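Local structure of TCP pilus virulence regulatory protein (Vibrio cholerae, 3GBG) at residues A[32-37]-A[126-131]; A[9-14]-A[80-85]; A[55-60]-A[116-121]; A[15-20]-A[74-79]. The protein probably controls transcription of virulence genes, including those of the toxin-coregulated pilus, as an AraC-family regulator that carries a bound fatty acid. All blocks are in the same frame, centred on the assembly; numbering follows the deposited sequence.

Interaction 1. Residues A[32-37]-A[126-131]; sequences MFWIDS and VLSEVV. With PAM (palmitoleic acid), chain B.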
# COMPACT_ATOMS: atom_id res chain seq x y z
N MET A 32 1.12 5.57 2.87
CA MET A 32 1.78 5.96 4.10
C MET A 32 0.74 5.87 5.21
O MET A 32 -0.42 6.21 5.00
CB MET A 32 2.36 7.38 4.00
CG MET A 32 1.37 8.47 3.63
SD MET A 32 2.24 10.07 3.44
CE MET A 32 3.33 9.69 2.08
N PHE A 33 1.15 5.37 6.37
CA PHE A 33 0.22 5.27 7.48
C PHE A 33 0.90 5.57 8.79
O PHE A 33 2.13 5.57 8.88
CB PHE A 33 -0.42 3.87 7.54
CG PHE A 33 0.55 2.77 7.88
CD1 PHE A 33 1.22 2.08 6.87
CD2 PHE A 33 0.75 2.39 9.21
CE1 PHE A 33 2.09 1.03 7.18
CE2 PHE A 33 1.62 1.34 9.53
CZ PHE A 33 2.28 0.65 8.51
N TRP A 34 0.10 5.82 9.82
CA TRP A 34 0.62 6.11 11.14
C TRP A 34 -0.53 6.04 12.13
O TRP A 34 -1.69 6.12 11.75
CB TRP A 34 1.25 7.51 11.15
CG TRP A 34 0.26 8.62 11.01
CD1 TRP A 34 -0.43 9.22 12.01
CD2 TRP A 34 -0.19 9.22 9.79
NE1 TRP A 34 -1.30 10.16 11.50
CE2 TRP A 34 -1.17 10.17 10.13
CE3 TRP A 34 0.13 9.03 8.44
CZ2 TRP A 34 -1.83 10.95 9.17
CZ3 TRP A 34 -0.53 9.81 7.48
CH2 TRP A 34 -1.50 10.75 7.86
N ILE A 35 -0.19 5.87 13.41
CA ILE A 35 -1.20 5.81 14.45
C ILE A 35 -1.44 7.21 14.99
O ILE A 35 -0.54 8.05 15.02
CB ILE A 35 -0.77 4.85 15.59
CG1 ILE A 35 0.58 5.26 16.16
CG2 ILE A 35 -0.67 3.42 15.04
CD1 ILE A 35 1.07 4.35 17.28
N ASP A 36 -2.68 7.48 15.41
CA ASP A 36 -3.04 8.80 15.91
C ASP A 36 -2.63 9.00 17.36
O ASP A 36 -2.49 10.13 17.82
CB ASP A 36 -4.55 9.01 15.75
CG ASP A 36 -5.36 8.22 16.77
OD1 ASP A 36 -4.93 7.11 17.16
OD2 ASP A 36 -6.43 8.70 17.17
N SER A 37 -2.43 7.90 18.08
CA SER A 37 -2.05 7.98 19.48
C SER A 37 -1.59 6.61 19.97
O SER A 37 -1.68 5.62 19.25
CB SER A 37 -3.24 8.45 20.32
OG SER A 37 -4.28 7.49 20.30
N VAL A 126 1.33 17.99 8.80
CA VAL A 126 0.79 18.16 7.45
C VAL A 126 0.07 16.88 7.05
O VAL A 126 -1.03 16.92 6.50
CB VAL A 126 1.92 18.45 6.43
CG1 VAL A 126 1.36 18.50 5.02
CG2 VAL A 126 2.60 19.77 6.78
N LEU A 127 0.70 15.74 7.33
CA LEU A 127 0.12 14.44 7.01
C LEU A 127 -1.21 14.24 7.73
O LEU A 127 -2.14 13.65 7.17
CB LEU A 127 1.09 13.33 7.40
CG LEU A 127 2.42 13.31 6.65
CD1 LEU A 127 3.37 12.33 7.32
CD2 LEU A 127 2.19 12.93 5.20
N SER A 128 -1.29 14.74 8.96
CA SER A 128 -2.52 14.61 9.74
C SER A 128 -3.63 15.46 9.15
O SER A 128 -4.81 15.17 9.33
CB SER A 128 -2.27 15.03 11.20
OG SER A 128 -1.40 14.12 11.84
N GLU A 129 -3.25 16.51 8.43
CA GLU A 129 -4.24 17.39 7.80
C GLU A 129 -4.74 16.76 6.50
O GLU A 129 -5.85 17.03 6.07
CB GLU A 129 -3.62 18.77 7.53
CG GLU A 129 -4.61 19.81 7.02
CD GLU A 129 -5.85 19.93 7.90
OE1 GLU A 129 -5.71 19.89 9.14
OE2 GLU A 129 -6.96 20.07 7.36
N VAL A 130 -3.90 15.93 5.90
CA VAL A 130 -4.27 15.25 4.66
C VAL A 130 -5.36 14.22 4.95
O VAL A 130 -6.35 14.14 4.22
CB VAL A 130 -3.06 14.53 4.03
CG1 VAL A 130 -3.47 13.84 2.73
CG2 VAL A 130 -1.93 15.52 3.77
N VAL A 131 -5.17 13.45 6.01
CA VAL A 131 -6.15 12.44 6.39
C VAL A 131 -7.38 13.16 6.94
O VAL A 131 -8.49 12.64 6.88
CB VAL A 131 -5.60 11.49 7.48
CG1 VAL A 131 -5.21 12.28 8.73
CG2 VAL A 131 -6.64 10.44 7.83
C1 PAM B . -5.72 0.04 2.50
O1 PAM B . -6.32 0.97 3.09
O2 PAM B . -5.25 0.26 1.37
C2 PAM B . -5.57 -1.32 3.16
C3 PAM B . -4.12 -1.79 3.08
C4 PAM B . -3.51 -1.91 4.47
C5 PAM B . -2.10 -1.34 4.50
C6 PAM B . -2.00 -0.19 5.50
C7 PAM B . -1.32 -0.63 6.80
C8 PAM B . -1.96 0.03 8.01
C9 PAM B . -2.17 -0.99 9.14
C10 PAM B . -3.37 -1.28 9.63
C11 PAM B . -4.66 -0.62 9.11
C12 PAM B . -5.34 -1.47 8.04
C13 PAM B . -6.30 -2.47 8.66
C14 PAM B . -6.82 -3.44 7.60
C15 PAM B . -7.78 -4.44 8.23
C16 PAM B . -7.10 -5.79 8.43
O HOH W 1 -2.52 11.68 13.19
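Trp34 and Leu127 make the main contact between strand 31-35 and helix 123-131 on one face of the cupin-like sheet, where residues 126-131 of the helix cross residues 32-35 of the strand at -100°. Apolar packing comes first. Leu127 CB sits over the face of the indole six-membered ring, 4.1 Å from its centroid and 29° off the normal, a CH-pi contact. Leu127 O also packs close, 3.0 Å from Trp34 CH2, a carbonyl oxygen against the outer rim of the six-membered ring. Beside it, Val131 CG1 approaches Trp34 CZ2 obliquely at 3.7 Å. Two residues earlier on the same face, Met32 turns at its last torsion and lays SD against Leu127 CD2 at 3.4 Å, the two side chains crossing at about a right angle. Phe148 of helix 141-155 touches both Met32 and Leu127, so a second helix closes over this corner.

The polar link runs through water. Trp34 reaches the helix because its CG stands between the backbone N and the carbonyl carbon (chi1 69°). Its NE1 donates to a water at 2.6 Å, lying at the ring edge in its plane; the same water donates to Ser128 OG at 3.0 Å. Ser128 OG is also bonded to Ile124 O one turn back.

On the opposite side of the strand, Phe33 lays a ring face on palmitoleic acid, C8 being 3.7 Å from Phe33 CG. Strand 31-35 thus separates two apolar layers, helix packing and lipid pocket, and the indole N-H is satisfied by water instead of a direct bond to the helix.

Interaction 2. Residues A[9-14]-A[80-85]; sequences TNVYRM and NVSVIT. With PAM (palmitoleic acid), chain B.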
# COMPACT_ATOMS: atom_id res chain seq x y z
N THR A 9 -7.69 8.76 1.41
CA THR A 9 -7.44 8.43 2.81
C THR A 9 -8.51 7.61 3.53
O THR A 9 -9.70 7.73 3.26
CB THR A 9 -7.20 9.70 3.64
OG1 THR A 9 -8.41 10.47 3.68
CG2 THR A 9 -6.10 10.55 3.02
N ASN A 10 -8.06 6.76 4.45
CA ASN A 10 -8.96 5.94 5.24
C ASN A 10 -8.45 5.89 6.68
O ASN A 10 -7.26 6.06 6.93
CB ASN A 10 -9.04 4.52 4.69
CG ASN A 10 -9.56 4.47 3.27
OD1 ASN A 10 -8.79 4.50 2.31
ND2 ASN A 10 -10.87 4.41 3.13
N VAL A 11 -9.37 5.68 7.62
CA VAL A 11 -9.02 5.60 9.03
C VAL A 11 -9.57 4.29 9.57
O VAL A 11 -10.75 3.99 9.40
CB VAL A 11 -9.61 6.77 9.85
CG1 VAL A 11 -9.12 6.71 11.30
CG2 VAL A 11 -9.21 8.10 9.23
N TYR A 12 -8.69 3.50 10.19
CA TYR A 12 -9.08 2.21 10.74
C TYR A 12 -8.93 2.18 12.25
O TYR A 12 -7.92 2.64 12.80
CB TYR A 12 -8.24 1.09 10.14
CG TYR A 12 -8.30 1.01 8.63
CD1 TYR A 12 -7.33 1.63 7.84
CD2 TYR A 12 -9.33 0.34 8.00
CE1 TYR A 12 -7.39 1.57 6.45
CE2 TYR A 12 -9.41 0.28 6.61
CZ TYR A 12 -8.43 0.89 5.84
OH TYR A 12 -8.52 0.84 4.47
N ARG A 13 -9.93 1.63 12.91
CA ARG A 13 -9.95 1.50 14.37
C ARG A 13 -9.09 0.30 14.75
O ARG A 13 -9.15 -0.74 14.10
CB ARG A 13 -11.40 1.29 14.83
CG ARG A 13 -11.59 1.12 16.33
CD ARG A 13 -11.73 2.46 17.04
NE ARG A 13 -12.64 2.38 18.18
CZ ARG A 13 -13.92 2.01 18.08
NH1 ARG A 13 -14.44 1.70 16.90
NH2 ARG A 13 -14.68 1.97 19.17
N MET A 14 -8.30 0.44 15.81
CA MET A 14 -7.45 -0.66 16.29
C MET A 14 -7.73 -0.88 17.78
O MET A 14 -7.35 -0.06 18.62
CB MET A 14 -5.98 -0.32 16.08
CG MET A 14 -5.19 -1.45 15.46
SD MET A 14 -3.42 -1.38 15.76
CE MET A 14 -3.08 -3.08 15.86
N ASN A 80 -6.41 4.87 16.30
CA ASN A 80 -6.86 5.08 14.93
C ASN A 80 -5.65 5.11 14.01
O ASN A 80 -4.71 5.88 14.21
CB ASN A 80 -7.64 6.39 14.78
CG ASN A 80 -9.02 6.32 15.43
OD1 ASN A 80 -9.69 5.29 15.36
ND2 ASN A 80 -9.44 7.43 16.03
N VAL A 81 -5.68 4.25 13.00
CA VAL A 81 -4.60 4.17 12.03
C VAL A 81 -5.07 4.89 10.78
O VAL A 81 -6.09 4.54 10.19
CB VAL A 81 -4.28 2.70 11.69
CG1 VAL A 81 -3.08 2.63 10.75
CG2 VAL A 81 -3.99 1.92 12.96
N SER A 82 -4.33 5.93 10.39
CA SER A 82 -4.68 6.71 9.21
C SER A 82 -3.86 6.20 8.03
O SER A 82 -2.65 6.02 8.15
CB SER A 82 -4.37 8.19 9.44
OG SER A 82 -5.15 8.71 10.51
N VAL A 83 -4.52 5.97 6.90
CA VAL A 83 -3.82 5.49 5.72
C VAL A 83 -4.06 6.40 4.52
O VAL A 83 -5.20 6.61 4.10
CB VAL A 83 -4.24 4.05 5.35
CG1 VAL A 83 -3.40 3.55 4.18
CG2 VAL A 83 -4.07 3.13 6.56
N ILE A 84 -2.98 6.94 3.98
CA ILE A 84 -3.04 7.83 2.83
C ILE A 84 -2.53 7.14 1.58
O ILE A 84 -1.42 6.62 1.55
CB ILE A 84 -2.16 9.06 3.04
CG1 ILE A 84 -2.70 9.88 4.21
CG2 ILE A 84 -2.12 9.89 1.76
CD1 ILE A 84 -1.86 11.09 4.52
N THR A 85 -3.34 7.15 0.53
CA THR A 85 -2.95 6.55 -0.73
C THR A 85 -2.73 7.69 -1.72
O THR A 85 -3.62 8.52 -1.92
CB THR A 85 -4.03 5.58 -1.23
OG1 THR A 85 -4.32 4.62 -0.20
CG2 THR A 85 -3.54 4.83 -2.46
C1 PAM B . -5.72 0.04 2.50
O1 PAM B . -6.32 0.97 3.09
O2 PAM B . -5.25 0.26 1.37
C2 PAM B . -5.57 -1.32 3.16
C3 PAM B . -4.12 -1.79 3.08
C4 PAM B . -3.51 -1.91 4.47
C5 PAM B . -2.10 -1.34 4.50
C6 PAM B . -2.00 -0.19 5.50
C7 PAM B . -1.32 -0.63 6.80
C8 PAM B . -1.96 0.03 8.01
C9 PAM B . -2.17 -0.99 9.14
C10 PAM B . -3.37 -1.28 9.63
C11 PAM B . -4.66 -0.62 9.11
C12 PAM B . -5.34 -1.47 8.04
C13 PAM B . -6.30 -2.47 8.66
C14 PAM B . -6.82 -3.44 7.60
C15 PAM B . -7.78 -4.44 8.23
C16 PAM B . -7.10 -5.79 8.43
O HOH W 2 -5.94 5.03 1.65
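Tyr12 and Val81 form a hydrogen-bonded pair in the antiparallel sheet of the cupin-like domain, where edge strand 7-14 lies beside strand 79-86. Each donates to the other: Tyr12 N to Val81 O at 2.8 Å, and Val81 N to Tyr12 O in the nearly straight return bond (176° at the hydrogen). Asn10 and Val83 repeat the pattern two residues along. There Val83 N reaches Asn10 O at 2.7 Å, and Asn10 N donates to Val83 O. The non-hydrogen-bonded pair between them, Val11 with Ser82, turns CA-H groups to carbonyls of both: Val11 CA to Val81 O and Ser82 CA to Asn10 O.

Side chains split by face. Thr9 CG2 packs flank to flank on Ile84 CG1, on the face that also bears Val11 and Ser82; Val130 and Val131 of helix 123-131 pack there. The other face, with Asn10, Tyr12, Val81 and Val83, looks into the lipid pocket. Val83 CG2 meets the edge of the Tyr12 ring, 3.7 Å from CE1, while palmitoleic acid C12 lies over one ring face, offset toward the rim. Val81 CG1 touches C8 of the lipid.

Asn10 OD1 accepts from Gln8 NE2 and Lys230 NZ. A water 3.0 Å from Asn10 OD1 may also donate to it, and lies 2.5 Å from Thr85 OG1. Lys230 NZ and Lys31 NZ also bind the fatty acid, so the lipid head group links this sheet to the helical part of the protein. Tyr12 OH, hydrogen-bonded also to Tyr266 OH, donates to palmitoleic acid O1 at 2.6 Å.

Interaction 3. Residues A[55-60]-A[116-121]; sequences SSSIIL and LWNCEH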
# COMPACT_ATOMS: atom_id res chain seq x y z
N SER A 55 2.71 8.19 17.62
CA SER A 55 1.88 9.07 16.80
C SER A 55 2.67 9.99 15.88
O SER A 55 2.08 10.77 15.13
CB SER A 55 0.97 9.91 17.70
OG SER A 55 1.73 10.77 18.54
N SER A 56 4.00 9.91 15.92
CA SER A 56 4.83 10.75 15.06
C SER A 56 5.56 9.93 14.01
O SER A 56 6.14 10.47 13.08
CB SER A 56 5.85 11.53 15.89
OG SER A 56 5.23 12.58 16.61
N SER A 57 5.51 8.61 14.17
CA SER A 57 6.17 7.71 13.25
C SER A 57 5.34 7.56 11.99
O SER A 57 4.14 7.27 12.06
CB SER A 57 6.36 6.33 13.89
OG SER A 57 6.88 6.45 15.20
N ILE A 58 5.96 7.74 10.83
CA ILE A 58 5.25 7.60 9.57
C ILE A 58 5.87 6.45 8.79
O ILE A 58 7.08 6.43 8.57
CB ILE A 58 5.30 8.92 8.75
CG1 ILE A 58 4.75 8.69 7.33
CG2 ILE A 58 6.72 9.45 8.71
CD1 ILE A 58 3.27 8.37 7.29
N ILE A 59 5.04 5.49 8.40
CA ILE A 59 5.51 4.34 7.64
C ILE A 59 5.15 4.53 6.17
O ILE A 59 4.01 4.87 5.84
CB ILE A 59 4.86 3.01 8.12
CG1 ILE A 59 5.21 2.74 9.59
CG2 ILE A 59 5.33 1.85 7.26
CD1 ILE A 59 4.40 3.54 10.58
N LEU A 60 6.12 4.32 5.29
CA LEU A 60 5.88 4.48 3.86
C LEU A 60 5.99 3.12 3.17
O LEU A 60 6.92 2.36 3.42
CB LEU A 60 6.91 5.45 3.26
CG LEU A 60 7.02 6.84 3.89
CD1 LEU A 60 8.11 7.64 3.18
CD2 LEU A 60 5.69 7.56 3.79
N LEU A 116 10.45 3.65 7.45
CA LEU A 116 9.93 4.25 8.67
C LEU A 116 10.58 5.60 8.91
O LEU A 116 11.80 5.73 8.84
CB LEU A 116 10.21 3.33 9.87
CG LEU A 116 10.17 3.98 11.25
CD1 LEU A 116 8.76 4.42 11.61
CD2 LEU A 116 10.69 2.98 12.28
N TRP A 117 9.77 6.61 9.20
CA TRP A 117 10.30 7.94 9.45
C TRP A 117 9.75 8.54 10.74
O TRP A 117 8.53 8.65 10.92
CB TRP A 117 9.99 8.87 8.27
CG TRP A 117 10.50 10.27 8.47
CD1 TRP A 117 9.85 11.30 9.09
CD2 TRP A 117 11.79 10.78 8.10
NE1 TRP A 117 10.65 12.42 9.13
CE2 TRP A 117 11.85 12.13 8.53
CE3 TRP A 117 12.90 10.23 7.45
CZ2 TRP A 117 12.97 12.93 8.33
CZ3 TRP A 117 14.02 11.03 7.25
CH2 TRP A 117 14.05 12.37 7.69
N ASN A 118 10.65 8.91 11.64
CA ASN A 118 10.26 9.52 12.91
C ASN A 118 10.15 11.03 12.67
O ASN A 118 11.16 11.73 12.59
CB ASN A 118 11.32 9.23 13.98
CG ASN A 118 11.46 7.75 14.27
OD1 ASN A 118 10.52 7.11 14.74
ND2 ASN A 118 12.63 7.20 13.99
N CYS A 119 8.92 11.51 12.55
CA CYS A 119 8.65 12.93 12.29
C CYS A 119 9.06 13.92 13.36
O CYS A 119 9.31 13.56 14.52
CB CYS A 119 7.16 13.14 11.98
SG CYS A 119 6.62 12.53 10.38
N GLU A 120 9.12 15.19 12.96
CA GLU A 120 9.47 16.30 13.83
C GLU A 120 8.24 17.17 14.03
O GLU A 120 8.31 18.40 13.95
CB GLU A 120 10.59 17.14 13.20
CG GLU A 120 10.39 17.42 11.72
CD GLU A 120 10.68 16.21 10.84
OE1 GLU A 120 11.86 15.83 10.73
OE2 GLU A 120 9.72 15.63 10.29
N HIS A 121 7.11 16.52 14.28
CA HIS A 121 5.82 17.17 14.49
C HIS A 121 5.57 18.40 13.62
O HIS A 121 5.01 19.40 14.08
CB HIS A 121 5.60 17.51 15.97
CG HIS A 121 6.64 18.42 16.55
ND1 HIS A 121 7.94 18.01 16.77
CD2 HIS A 121 6.57 19.70 16.96
CE1 HIS A 121 8.63 19.01 17.29
NE2 HIS A 121 7.82 20.06 17.42
O HOH W 3 8.53 8.60 15.68
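Ile58 and Trp117 meet because Ile58 CG2 stands between its own backbone N and carbonyl carbon while Trp117 CG is anti to its backbone N (chi1 179°). The methyl then lies 3.4 Å from Trp117 CB, near the plane of the indole at its CD1 edge. Cys119, with SG beside its backbone N (chi1 -72°), brings SG to 3.5 Å from the same Ile58 CG2. Phe151 of helix 141-155 touches Ile58 and meets the Trp117 ring edge-to-face.

Behind these side chains, strand 57-61 pairs antiparallel with edge strand 114-118 of the cupin-like sheet. Ile58 N donates to Trp117 O at 2.7 Å, and Trp117 N returns a bond to Ile58 O. Past the strand end, Cys119 N still reaches Ser56 O at 3.0 Å, but from 44° above the carbonyl plane. On the other face Leu116 CD1 rests on Ser57 CB, and a water spans Ser57 OG and Asn118 OD1, donating to the latter. Ser57 OG is also bonded to Asn54 N. The Ile58 side is thus apolar and closed by Phe151, while the Ser57 side mixes apolar packing with a water-bridged polar pair, so that backbone bonds supply the direct hydrogen bonding between the segments.

Interaction 4. Residues A[15-20]-A[74-79]; sequences SKFDTY and LSDENI. With PAM (palmitoleic acid), chain B.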
# COMPACT_ATOMS: atom_id res chain seq x y z
N SER A 15 -8.39 -1.99 18.10
CA SER A 15 -8.73 -2.31 19.48
C SER A 15 -7.48 -2.52 20.33
O SER A 15 -6.43 -2.90 19.81
CB SER A 15 -9.60 -3.57 19.54
OG SER A 15 -10.83 -3.38 18.89
N LYS A 16 -7.61 -2.29 21.63
CA LYS A 16 -6.48 -2.45 22.54
C LYS A 16 -5.76 -3.78 22.39
O LYS A 16 -6.38 -4.85 22.43
CB LYS A 16 -6.94 -2.27 23.99
CG LYS A 16 -8.03 -3.24 24.44
CD LYS A 16 -8.26 -3.12 25.94
CE LYS A 16 -9.61 -3.68 26.36
NZ LYS A 16 -9.84 -3.49 27.82
N PHE A 17 -4.45 -3.70 22.21
CA PHE A 17 -3.59 -4.87 22.10
C PHE A 17 -3.92 -5.86 20.98
O PHE A 17 -3.49 -7.01 21.01
CB PHE A 17 -3.56 -5.58 23.46
CG PHE A 17 -3.24 -4.65 24.60
CD1 PHE A 17 -1.98 -4.07 24.70
CD2 PHE A 17 -4.20 -4.31 25.54
CE1 PHE A 17 -1.68 -3.17 25.72
CE2 PHE A 17 -3.90 -3.41 26.57
CZ PHE A 17 -2.65 -2.84 26.65
N ASP A 18 -4.69 -5.41 20.00
CA ASP A 18 -5.07 -6.26 18.87
C ASP A 18 -3.92 -6.24 17.86
O ASP A 18 -3.06 -5.36 17.91
CB ASP A 18 -6.35 -5.73 18.23
CG ASP A 18 -7.05 -6.78 17.37
OD1 ASP A 18 -8.09 -6.45 16.77
OD2 ASP A 18 -6.55 -7.92 17.29
N THR A 19 -3.93 -7.18 16.92
CA THR A 19 -2.88 -7.26 15.91
C THR A 19 -3.44 -7.43 14.50
O THR A 19 -4.36 -8.22 14.28
CB THR A 19 -1.94 -8.46 16.20
OG1 THR A 19 -1.26 -8.26 17.45
CG2 THR A 19 -0.91 -8.62 15.09
N TYR A 20 -2.91 -6.67 13.56
CA TYR A 20 -3.30 -6.78 12.16
C TYR A 20 -2.14 -7.50 11.51
O TYR A 20 -0.98 -7.17 11.76
CB TYR A 20 -3.51 -5.38 11.56
CG TYR A 20 -4.82 -4.75 11.96
CD1 TYR A 20 -4.94 -3.37 12.11
CD2 TYR A 20 -5.95 -5.53 12.19
CE1 TYR A 20 -6.15 -2.78 12.49
CE2 TYR A 20 -7.16 -4.96 12.57
CZ TYR A 20 -7.26 -3.59 12.71
OH TYR A 20 -8.45 -3.03 13.09
N LEU A 74 -0.02 -1.59 21.43
CA LEU A 74 0.60 -1.75 22.74
C LEU A 74 -0.03 -0.70 23.67
O LEU A 74 0.60 -0.25 24.63
CB LEU A 74 2.12 -1.53 22.65
CG LEU A 74 2.93 -2.53 21.84
CD1 LEU A 74 4.43 -2.23 21.99
CD2 LEU A 74 2.63 -3.95 22.32
N SER A 75 -1.27 -0.33 23.36
CA SER A 75 -2.00 0.66 24.14
C SER A 75 -3.29 0.08 24.72
O SER A 75 -3.95 -0.75 24.09
CB SER A 75 -2.32 1.87 23.27
OG SER A 75 -1.13 2.45 22.77
N ASP A 76 -3.65 0.53 25.91
CA ASP A 76 -4.85 0.04 26.58
C ASP A 76 -6.10 0.79 26.14
O ASP A 76 -7.17 0.62 26.71
CB ASP A 76 -4.67 0.16 28.10
CG ASP A 76 -5.73 -0.59 28.87
OD1 ASP A 76 -6.26 -1.58 28.33
OD2 ASP A 76 -6.02 -0.20 30.03
N GLU A 77 -5.96 1.61 25.10
CA GLU A 77 -7.08 2.37 24.57
C GLU A 77 -7.15 2.16 23.06
O GLU A 77 -6.19 1.69 22.45
CB GLU A 77 -6.90 3.87 24.85
CG GLU A 77 -6.73 4.24 26.33
CD GLU A 77 -5.31 4.01 26.84
OE1 GLU A 77 -4.36 4.53 26.20
OE2 GLU A 77 -5.15 3.35 27.89
N ASN A 78 -8.28 2.50 22.44
CA ASN A 78 -8.39 2.33 21.00
C ASN A 78 -7.42 3.25 20.28
O ASN A 78 -7.08 4.33 20.77
CB ASN A 78 -9.82 2.60 20.53
CG ASN A 78 -10.76 1.45 20.86
OD1 ASN A 78 -11.13 1.24 22.01
ND2 ASN A 78 -11.14 0.69 19.84
N ILE A 79 -6.96 2.81 19.12
CA ILE A 79 -6.03 3.59 18.31
C ILE A 79 -6.58 3.70 16.90
O ILE A 79 -7.17 2.76 16.38
CB ILE A 79 -4.64 2.91 18.23
CG1 ILE A 79 -3.95 2.95 19.60
CG2 ILE A 79 -3.79 3.59 17.18
CD1 ILE A 79 -2.62 2.19 19.62
C1 PAM B . -5.72 0.04 2.50
O1 PAM B . -6.32 0.97 3.09
O2 PAM B . -5.25 0.26 1.37
C2 PAM B . -5.57 -1.32 3.16
C3 PAM B . -4.12 -1.79 3.08
C4 PAM B . -3.51 -1.91 4.47
C5 PAM B . -2.10 -1.34 4.50
C6 PAM B . -2.00 -0.19 5.50
C7 PAM B . -1.32 -0.63 6.80
C8 PAM B . -1.96 0.03 8.01
C9 PAM B . -2.17 -0.99 9.14
C10 PAM B . -3.37 -1.28 9.63
C11 PAM B . -4.66 -0.62 9.11
C12 PAM B . -5.34 -1.47 8.04
C13 PAM B . -6.30 -2.47 8.66
C14 PAM B . -6.82 -3.44 7.60
C15 PAM B . -7.78 -4.44 8.23
C16 PAM B . -7.10 -5.79 8.43
O HOH W 4 -10.04 -1.09 22.58
O HOH W 5 -7.69 -3.24 29.54
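Lys16 runs alongside Asp76, both reaching out from the loops in one direction. From the backbone, Lys16 CB lies 3.4 Å from Ser75 O, and CG takes the place between the backbone N and the carbonyl carbon (chi1 58°). Beyond CG the chain is extended: CD passes Asp76 OD1 at 3.5 Å, and NZ ends 4.1 Å from that oxygen, beyond salt-bridge range. A water closes the gap, accepting from Lys16 NZ at 2.8 Å and donating to Asp76 OD1. A second water accepts from Lys16 N and gives a weak bond to Asn78 OD1.

The segments are two neighbouring loops at the rim of the cupin-like domain. Residues 15-18 form a type II beta turn, closed by Asp18 N on Ser15 O, that leads from strand 7-14 into strand 19-26; residues 74-78 link strands 66-73 and 79-86. Just beyond the turn, Tyr20 already faces inward, with palmitoleic acid C13 over one face of its ring and its OH bonded to Arg13 O.

Phe17, third in the turn, swings its ring across the second loop. Ser75 O stands over the centre of one face, 3.5 Å above the plane, while Ser75 OG is bonded to Ile39 N. At the ring edge, Asp76 OD1 lies near the plane, 3.5 Å from Phe17 CE2, with carboxylate and ring planes 28° apart.

Interactions 1, 2 and 3 share one antiparallel sheet: strand 31-35 of interaction 1 lies between strand 79-86 of interaction 2 and strand 57-61 of interaction 3. The latter two add the outermost strands and do not touch each other. Interaction 1 is the buried one, a helix packed on the sheet without direct hydrogen bonds; 2 and 3, partly buried, rest on backbone pairing. Interaction 4 lies at the surface and uses loops, water and carbonyl-to-ring contacts. It adjoins interaction 2 through Met14 N to Ile79 O, and is nested in the loop that interaction 2 closes. Palmitoleic acid touches interactions 1, 2 and 4.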